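Long-range contacts in DUF4442 domain-containing protein (Pseudomonas aeruginosa, PDB 1YOC), which is of unknown function but adopts a hotdog fold related to PaaI-type thioesterases, and so may act on acyl thioesters: residues B[15-19]-B[33-37]; B[44-48]-B[69-73]; B[39-44]-B[76-81]. One frame throughout, in Å; residues are numbered along the deposited sequence.

Contact 1 of 3, residues B[15-19]-B[33-37]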
loop_
_atom_site.group_PDB
_atom_site.type_symbol
_atom_site.label_atom_id
_atom_site.label_comp_id
_atom_site.label_asym_id
_atom_site.label_seq_id
_atom_site.Cartn_x
_atom_site.Cartn_y
_atom_site.Cartn_z
ATOM N N PRO B 15 19.799 -14.449 -0.534
ATOM C CA PRO B 15 18.659 -13.821 0.161
ATOM C C PRO B 15 18.989 -12.874 1.293
ATOM O O PRO B 15 18.458 -11.758 1.341
ATOM C CB PRO B 15 17.803 -15.015 0.628
ATOM C CG PRO B 15 18.783 -16.155 0.670
ATOM C CD PRO B 15 19.670 -15.917 -0.540
ATOM N N ALA B 16 19.860 -13.291 2.208
ATOM C CA ALA B 16 20.205 -12.408 3.317
ATOM C C ALA B 16 20.899 -11.126 2.806
ATOM O O ALA B 16 20.707 -10.034 3.360
ATOM C CB ALA B 16 21.118 -13.150 4.338
ATOM N N GLN B 17 21.703 -11.251 1.758
ATOM C CA GLN B 17 22.371 -10.065 1.219
ATOM C C GLN B 17 21.323 -9.192 0.515
ATOM O O GLN B 17 21.373 -7.971 0.597
ATOM C CB GLN B 17 23.477 -10.436 0.220
ATOM C CG GLN B 17 24.670 -11.265 0.806
ATOM C CD GLN B 17 24.456 -12.799 0.754
ATOM O OE1 GLN B 17 25.407 -13.581 0.919
ATOM N NE2 GLN B 17 23.216 -13.227 0.530
ATOM N N PHE B 18 20.408 -9.816 -0.224
ATOM C CA PHE B 18 19.371 -9.028 -0.918
ATOM C C PHE B 18 18.548 -8.301 0.135
ATOM O O PHE B 18 18.231 -7.109 -0.017
ATOM C CB PHE B 18 18.457 -9.945 -1.746
ATOM C CG PHE B 18 17.329 -9.229 -2.401
ATOM C CD1 PHE B 18 17.504 -8.621 -3.662
ATOM C CD2 PHE B 18 16.121 -9.079 -1.736
ATOM C CE1 PHE B 18 16.500 -7.870 -4.247
ATOM C CE2 PHE B 18 15.076 -8.315 -2.301
ATOM C CZ PHE B 18 15.269 -7.697 -3.575
ATOM N N SER B 19 18.209 -9.005 1.216
ATOM C CA SER B 19 17.413 -8.404 2.275
ATOM C C SER B 19 18.097 -7.197 2.895
ATOM O O SER B 19 17.437 -6.183 3.188
ATOM C CB SER B 19 17.079 -9.430 3.365
ATOM O OG SER B 19 16.140 -10.397 2.892
ATOM N N ALA B 33 9.947 -7.883 3.662
ATOM C CA ALA B 33 11.064 -8.858 3.499
ATOM C C ALA B 33 10.919 -9.657 2.211
ATOM O O ALA B 33 10.867 -10.877 2.208
ATOM C CB ALA B 33 11.087 -9.814 4.718
ATOM N N PRO B 34 10.880 -8.965 1.069
ATOM C CA PRO B 34 10.712 -9.644 -0.218
ATOM C C PRO B 34 11.978 -10.240 -0.844
ATOM O O PRO B 34 13.102 -9.957 -0.403
ATOM C CB PRO B 34 10.147 -8.518 -1.087
ATOM C CG PRO B 34 11.031 -7.309 -0.618
ATOM C CD PRO B 34 11.228 -7.536 0.883
ATOM N N GLN B 35 11.771 -11.088 -1.851
ATOM C CA GLN B 35 12.885 -11.653 -2.623
ATOM C C GLN B 35 12.386 -11.678 -4.063
ATOM O O GLN B 35 11.162 -11.747 -4.312
ATOM C CB GLN B 35 13.183 -13.097 -2.190
ATOM C CG GLN B 35 13.656 -13.236 -0.745
ATOM C CD GLN B 35 15.059 -12.655 -0.570
ATOM O OE1 GLN B 35 15.830 -12.547 -1.531
ATOM N NE2 GLN B 35 15.388 -12.284 0.651
ATOM N N PHE B 36 13.288 -11.582 -5.016
ATOM C CA PHE B 36 12.868 -11.717 -6.412
ATOM C C PHE B 36 13.110 -13.173 -6.817
ATOM O O PHE B 36 14.163 -13.766 -6.463
ATOM C CB PHE B 36 13.721 -10.862 -7.346
ATOM C CG PHE B 36 13.204 -9.470 -7.522
ATOM C CD1 PHE B 36 12.342 -9.148 -8.577
ATOM C CD2 PHE B 36 13.551 -8.476 -6.617
ATOM C CE1 PHE B 36 11.839 -7.830 -8.704
ATOM C CE2 PHE B 36 13.068 -7.196 -6.741
ATOM C CZ PHE B 36 12.203 -6.862 -7.789
ATOM N N VAL B 37 12.148 -13.734 -7.557
ATOM C CA VAL B 37 12.262 -15.094 -8.108
ATOM C C VAL B 37 12.823 -14.875 -9.515
ATOM O O VAL B 37 13.712 -15.612 -9.987
ATOM C CB VAL B 37 10.888 -15.789 -8.252
ATOM C CG1 VAL B 37 11.050 -17.154 -8.988
ATOM C CG2 VAL B 37 10.287 -15.985 -6.904
HETATM O O HOH W 1 14.042 -9.024 2.059
#

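Contact 2 of 3, residues B[44-48]-B[69-73]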
loop_
_atom_site.group_PDB
_atom_site.type_symbol
_atom_site.label_atom_id
_atom_site.label_comp_id
_atom_site.label_asym_id
_atom_site.label_seq_id
_atom_site.Cartn_x
_atom_site.Cartn_y
_atom_site.Cartn_z
ATOM N N ALA B 44 8.581 -9.701 -14.037
ATOM C CA ALA B 44 9.138 -9.696 -12.684
ATOM C C ALA B 44 8.270 -10.586 -11.816
ATOM O O ALA B 44 7.029 -10.642 -11.960
ATOM C CB ALA B 44 9.182 -8.280 -12.095
ATOM N N GLU B 45 8.930 -11.314 -10.932
ATOM C CA GLU B 45 8.221 -12.177 -10.013
ATOM C C GLU B 45 8.899 -12.080 -8.663
ATOM O O GLU B 45 10.119 -12.279 -8.545
ATOM C CB GLU B 45 8.220 -13.627 -10.530
ATOM C CG GLU B 45 7.447 -14.604 -9.647
ATOM C CD GLU B 45 7.491 -16.036 -10.217
ATOM O OE1 GLU B 45 7.700 -16.201 -11.440
ATOM O OE2 GLU B 45 7.303 -16.998 -9.450
ATOM N N VAL B 46 8.100 -11.744 -7.654
ATOM C CA VAL B 46 8.626 -11.572 -6.292
ATOM C C VAL B 46 7.841 -12.431 -5.309
ATOM O O VAL B 46 6.666 -12.798 -5.547
ATOM C CB VAL B 46 8.515 -10.077 -5.786
ATOM C CG1 VAL B 46 9.170 -9.098 -6.777
ATOM C CG2 VAL B 46 7.111 -9.716 -5.585
ATOM N N THR B 47 8.482 -12.762 -4.202
ATOM C CA THR B 47 7.785 -13.537 -3.183
ATOM C C THR B 47 8.041 -12.844 -1.846
ATOM O O THR B 47 9.000 -12.105 -1.731
ATOM C CB THR B 47 8.362 -14.979 -3.042
ATOM O OG1 THR B 47 9.773 -14.904 -2.750
ATOM C CG2 THR B 47 8.184 -15.777 -4.341
ATOM N N PHE B 48 7.147 -13.006 -0.869
ATOM C CA PHE B 48 7.471 -12.512 0.468
ATOM C C PHE B 48 6.776 -13.471 1.453
ATOM O O PHE B 48 5.705 -14.035 1.166
ATOM C CB PHE B 48 7.132 -11.017 0.697
ATOM C CG PHE B 48 5.657 -10.701 0.802
ATOM C CD1 PHE B 48 5.022 -10.701 2.035
ATOM C CD2 PHE B 48 4.941 -10.297 -0.345
ATOM C CE1 PHE B 48 3.653 -10.275 2.158
ATOM C CE2 PHE B 48 3.599 -9.873 -0.257
ATOM C CZ PHE B 48 2.954 -9.854 0.979
ATOM N N ALA B 69 4.262 -5.518 -2.501
ATOM C CA ALA B 69 4.892 -6.500 -3.374
ATOM C C ALA B 69 4.621 -6.110 -4.844
ATOM O O ALA B 69 5.480 -6.245 -5.721
ATOM C CB ALA B 69 4.289 -7.933 -3.107
ATOM N N ALA B 70 3.399 -5.642 -5.108
ATOM C CA ALA B 70 3.006 -5.262 -6.481
ATOM C C ALA B 70 3.834 -4.083 -6.953
ATOM O O ALA B 70 4.331 -4.056 -8.092
ATOM C CB ALA B 70 1.504 -4.910 -6.521
ATOM N N GLU B 71 4.005 -3.107 -6.067
ATOM C CA GLU B 71 4.795 -1.933 -6.408
ATOM C C GLU B 71 6.253 -2.358 -6.712
ATOM O O GLU B 71 6.890 -1.828 -7.630
ATOM C CB GLU B 71 4.801 -0.983 -5.222
ATOM C CG GLU B 71 5.693 0.186 -5.409
ATOM C CD GLU B 71 4.991 1.344 -6.071
ATOM O OE1 GLU B 71 4.026 1.122 -6.871
ATOM O OE2 GLU B 71 5.450 2.483 -5.775
ATOM N N LEU B 72 6.774 -3.290 -5.925
ATOM C CA LEU B 72 8.157 -3.736 -6.117
ATOM C C LEU B 72 8.304 -4.434 -7.473
ATOM O O LEU B 72 9.237 -4.176 -8.224
ATOM C CB LEU B 72 8.570 -4.681 -4.986
ATOM C CG LEU B 72 9.981 -5.286 -5.133
ATOM C CD1 LEU B 72 11.077 -4.229 -5.086
ATOM C CD2 LEU B 72 10.143 -6.298 -3.974
ATOM N N ALA B 73 7.370 -5.322 -7.786
ATOM C CA ALA B 73 7.453 -6.037 -9.064
ATOM C C ALA B 73 7.238 -5.102 -10.249
ATOM O O ALA B 73 8.017 -5.121 -11.218
ATOM C CB ALA B 73 6.430 -7.163 -9.103
#

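Contact 3 of 3, residues B[39-44]-B[76-81]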
loop_
_atom_site.group_PDB
_atom_site.type_symbol
_atom_site.label_atom_id
_atom_site.label_comp_id
_atom_site.label_asym_id
_atom_site.label_seq_id
_atom_site.Cartn_x
_atom_site.Cartn_y
_atom_site.Cartn_z
ATOM N N LEU B 39 13.621 -11.575 -12.639
ATOM C CA LEU B 39 13.554 -10.174 -13.028
ATOM C C LEU B 39 14.297 -10.019 -14.354
ATOM O O LEU B 39 15.463 -10.391 -14.460
ATOM C CB LEU B 39 14.219 -9.291 -11.961
ATOM C CG LEU B 39 14.277 -7.797 -12.295
ATOM C CD1 LEU B 39 12.867 -7.226 -12.468
ATOM C CD2 LEU B 39 15.017 -7.021 -11.206
ATOM N N ARG B 40 13.612 -9.505 -15.365
ATOM C CA ARG B 40 14.216 -9.273 -16.660
ATOM C C ARG B 40 13.288 -8.293 -17.371
ATOM O O ARG B 40 12.200 -8.002 -16.893
ATOM C CB ARG B 40 14.308 -10.588 -17.453
ATOM C CG ARG B 40 12.952 -11.242 -17.756
ATOM C CD ARG B 40 13.145 -12.639 -18.411
ATOM N NE ARG B 40 11.942 -13.465 -18.254
ATOM C CZ ARG B 40 10.865 -13.364 -19.015
ATOM N NH1 ARG B 40 10.845 -12.479 -20.003
ATOM N NH2 ARG B 40 9.801 -14.127 -18.783
ATOM N N PRO B 41 13.733 -7.728 -18.501
ATOM C CA PRO B 41 12.873 -6.797 -19.225
ATOM C C PRO B 41 11.571 -7.558 -19.539
ATOM O O PRO B 41 11.615 -8.715 -19.977
ATOM C CB PRO B 41 13.698 -6.492 -20.497
ATOM C CG PRO B 41 15.138 -6.628 -19.985
ATOM C CD PRO B 41 15.034 -7.903 -19.171
ATOM N N GLY B 42 10.426 -6.923 -19.301
ATOM C CA GLY B 42 9.150 -7.573 -19.569
ATOM C C GLY B 42 8.599 -8.563 -18.542
ATOM O O GLY B 42 7.482 -9.065 -18.727
ATOM N N TYR B 43 9.334 -8.870 -17.473
ATOM C CA TYR B 43 8.796 -9.835 -16.485
ATOM C C TYR B 43 9.402 -9.728 -15.084
ATOM O O TYR B 43 10.615 -9.662 -14.946
ATOM C CB TYR B 43 9.038 -11.284 -16.992
ATOM C CG TYR B 43 8.403 -12.344 -16.103
ATOM C CD1 TYR B 43 7.042 -12.641 -16.215
ATOM C CD2 TYR B 43 9.147 -12.994 -15.095
ATOM C CE1 TYR B 43 6.419 -13.570 -15.339
ATOM C CE2 TYR B 43 8.528 -13.926 -14.189
ATOM C CZ TYR B 43 7.164 -14.194 -14.332
ATOM O OH TYR B 43 6.539 -15.073 -13.464
ATOM N N ALA B 44 8.581 -9.701 -14.037
ATOM C CA ALA B 44 9.138 -9.696 -12.684
ATOM C C ALA B 44 8.270 -10.586 -11.816
ATOM O O ALA B 44 7.029 -10.642 -11.960
ATOM C CB ALA B 44 9.182 -8.280 -12.095
ATOM N N THR B 76 10.149 -2.295 -10.503
ATOM C CA THR B 76 11.440 -2.835 -10.919
ATOM C C THR B 76 11.353 -3.309 -12.390
ATOM O O THR B 76 12.262 -3.049 -13.203
ATOM C CB THR B 76 11.879 -3.969 -10.005
ATOM O OG1 THR B 76 11.968 -3.465 -8.655
ATOM C CG2 THR B 76 13.323 -4.420 -10.379
ATOM N N MET B 77 10.271 -3.987 -12.752
ATOM C CA MET B 77 10.149 -4.391 -14.169
ATOM C C MET B 77 10.178 -3.145 -15.103
ATOM O O MET B 77 10.799 -3.168 -16.158
ATOM C CB MET B 77 8.841 -5.153 -14.419
ATOM C CG MET B 77 8.654 -5.518 -15.904
ATOM S SD MET B 77 7.287 -6.658 -16.180
ATOM C CE MET B 77 5.920 -5.562 -15.701
ATOM N N THR B 78 9.462 -2.086 -14.743
ATOM C CA THR B 78 9.436 -0.867 -15.571
ATOM C C THR B 78 10.847 -0.308 -15.747
ATOM O O THR B 78 11.264 0.010 -16.879
ATOM C CB THR B 78 8.521 0.180 -14.936
ATOM O OG1 THR B 78 7.181 -0.339 -14.909
ATOM C CG2 THR B 78 8.558 1.522 -15.732
ATOM N N ASP B 79 11.579 -0.237 -14.640
ATOM C CA ASP B 79 12.967 0.250 -14.645
ATOM C C ASP B 79 13.856 -0.613 -15.560
ATOM O O ASP B 79 14.755 -0.096 -16.250
ATOM C CB ASP B 79 13.539 0.226 -13.224
ATOM C CG ASP B 79 14.838 1.020 -13.098
ATOM O OD1 ASP B 79 14.765 2.264 -13.267
ATOM O OD2 ASP B 79 15.914 0.394 -12.853
ATOM N N ALA B 80 13.616 -1.914 -15.542
ATOM C CA ALA B 80 14.401 -2.851 -16.369
ATOM C C ALA B 80 13.981 -2.886 -17.840
ATOM O O ALA B 80 14.754 -3.311 -18.703
ATOM C CB ALA B 80 14.276 -4.297 -15.791
ATOM N N SER B 81 12.779 -2.396 -18.137
ATOM C CA SER B 81 12.236 -2.514 -19.483
ATOM C C SER B 81 12.219 -1.310 -20.414
ATOM O O SER B 81 12.313 -1.486 -21.641
ATOM C CB SER B 81 10.817 -3.084 -19.404
ATOM O OG SER B 81 10.772 -4.225 -18.562
#

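Contact 1 of 3, residues B[15-19]-B[33-37]
Gln35 and Phe18 join helix 15-25 to strand 35-40, within this chain the outermost strand at one side of the hotdog sheet.

The polar part centres on the Gln35 amide. NE2 donates to Pro15 O at 3.2 Å, with an N-H...O angle of 161°. Pro15 O lies near the amide plane, but NE2 stands above the plane of the Pro15 carbonyl. The same oxygen also accepts the helical bond from Ser19 N, so two N-H groups hold it. The Gln35 chain is bent at chi2, which turns the amide to the helix. Ser19 OG is 3.0 Å from Gln35 NE2.

The apolar part belongs to Phe18. Its CG lies anti to the backbone N (chi1 176°), and the ring reaches from the helix to the strand. Phe18 CZ comes to the edge of the Phe36 ring, in its plane, 3.6 Å from CD2. The two ring planes are 77° apart. The Phe18 and Gln35 side chains run past each other in opposite directions, with Gln35 OE1 3.5 Å from Phe18 CD2. Met7 of helix 2-13 touches both phenylalanine side chains.

Pro34 O lies near the plane of the Phe18 ring, at its edge, 3.2 Å from CE2. A water donates to this oxygen and also bonds Ser19 OG, at 2.6 Å from it.

Contact 2 of 3, residues B[44-48]-B[69-73]
Val46 faces helix 63-81 from the middle of its strand and puts both methyls against it. CG1 lies anti to the carbonyl carbon (chi1 -54°). It meets two residues of the helix, Leu72 CD2 and Ala73 CB, each at 4.1 Å. The Leu72 and Val46 side chains meet at a slant. CG2 takes the other branch, between the backbone N and the carbonyl carbon. It sits over the preceding turn, 3.8 Å from Ala69 O, with Ala69 CB a little farther off. The two branches therefore span one turn of the helix.

Ala73 is the second main residue. Its methyl points to the strand and touches both Val46 CG1 and Ala44 CB. Ala44 CB is 4.2 Å from Ala73 CB but closer to the backbone, at 3.5 Å from Ala73 O.

Ala69 is the third. Its methyl also points to the strand, and Phe48 CE2 approaches it to 3.5 Å.

No hydrogen bond crosses between 44-48 and 69-73. The contact is apolar, and all six touching residues are buried. The small alanines on this face are consistent with the close approach: the axes of the two short segments pass 8.3 Å apart, at 147° between their directions.

This is the core of the hotdog fold, in which the sheet wraps round a central helix. Strand 43-48 pairs with strand 35-40 on one side and strand 105-110 on the other. Phe36 touches both Val46 and Leu72, while Ala109 touches Ala73.

Contact 3 of 3, residues B[39-44]-B[76-81]
Met77 reaches from helix 63-81 to the turn between strands 35-40 and 43-48. Its CB meets Ala44 CB at 3.9 Å. CG is anti to the backbone N (chi1 177°), and the chain stays extended through chi2, so CG comes close to Tyr43 N. SD lies against the backbone of the turn, 3.3 Å from Gly42 C and equally near Tyr43 N. The chain bends only at chi3 (66°), which sets CE, the tip. Outside the two segments, Trp116 and Val124 also pack on this side chain.

Ser81, one turn on, makes the polar link. Gly42 N donates to Ser81 OG at 2.8 Å, with an N-H...O angle of 167°. Ser81 OG in turn donates to Met77 O at 2.6 Å, from above the plane of that carbonyl. The hydroxyl thus relays the turn's N-H to the helix backbone. Pro41 CG rests on Ala80 O at 3.6 Å.

On another side of the helix Leu39 crosses the Thr76 side chain at about a right angle. Both Leu39 methyls touch Thr76 CG2; CD2 is modelled unusually close to it, at 3.2 Å, which may be doubtful. Thr76 OG1 bonds Leu72 O instead.

Residues 40-43 form a type II beta turn, with glycine at its third position, where the positive phi suits it. It closes a beta hairpin packed on the C-terminal end of the central hotdog helix.

How the contacts relate
Contact 2 is the core of the three, its centre about 3 Å from that of the chain. Contacts 1 and 3 lie farther out and are partly buried. Contacts 2 and 3 use the same strand and the same helix, share Ala44, and follow the helix from its middle to its C-terminal end. Contact 1 brings helix 15-25 to strand 35-40, which contact 3 also uses. Probable backbone hydrogen bonds join it to contact 2, such as Val37 N to Glu45 O at 2.7 Å. The chemistry follows depth. Contact 2 has no hydrogen bond across it and is carried by apolar side chains, whereas the outer two add one hydrogen bond between a side chain and the backbone.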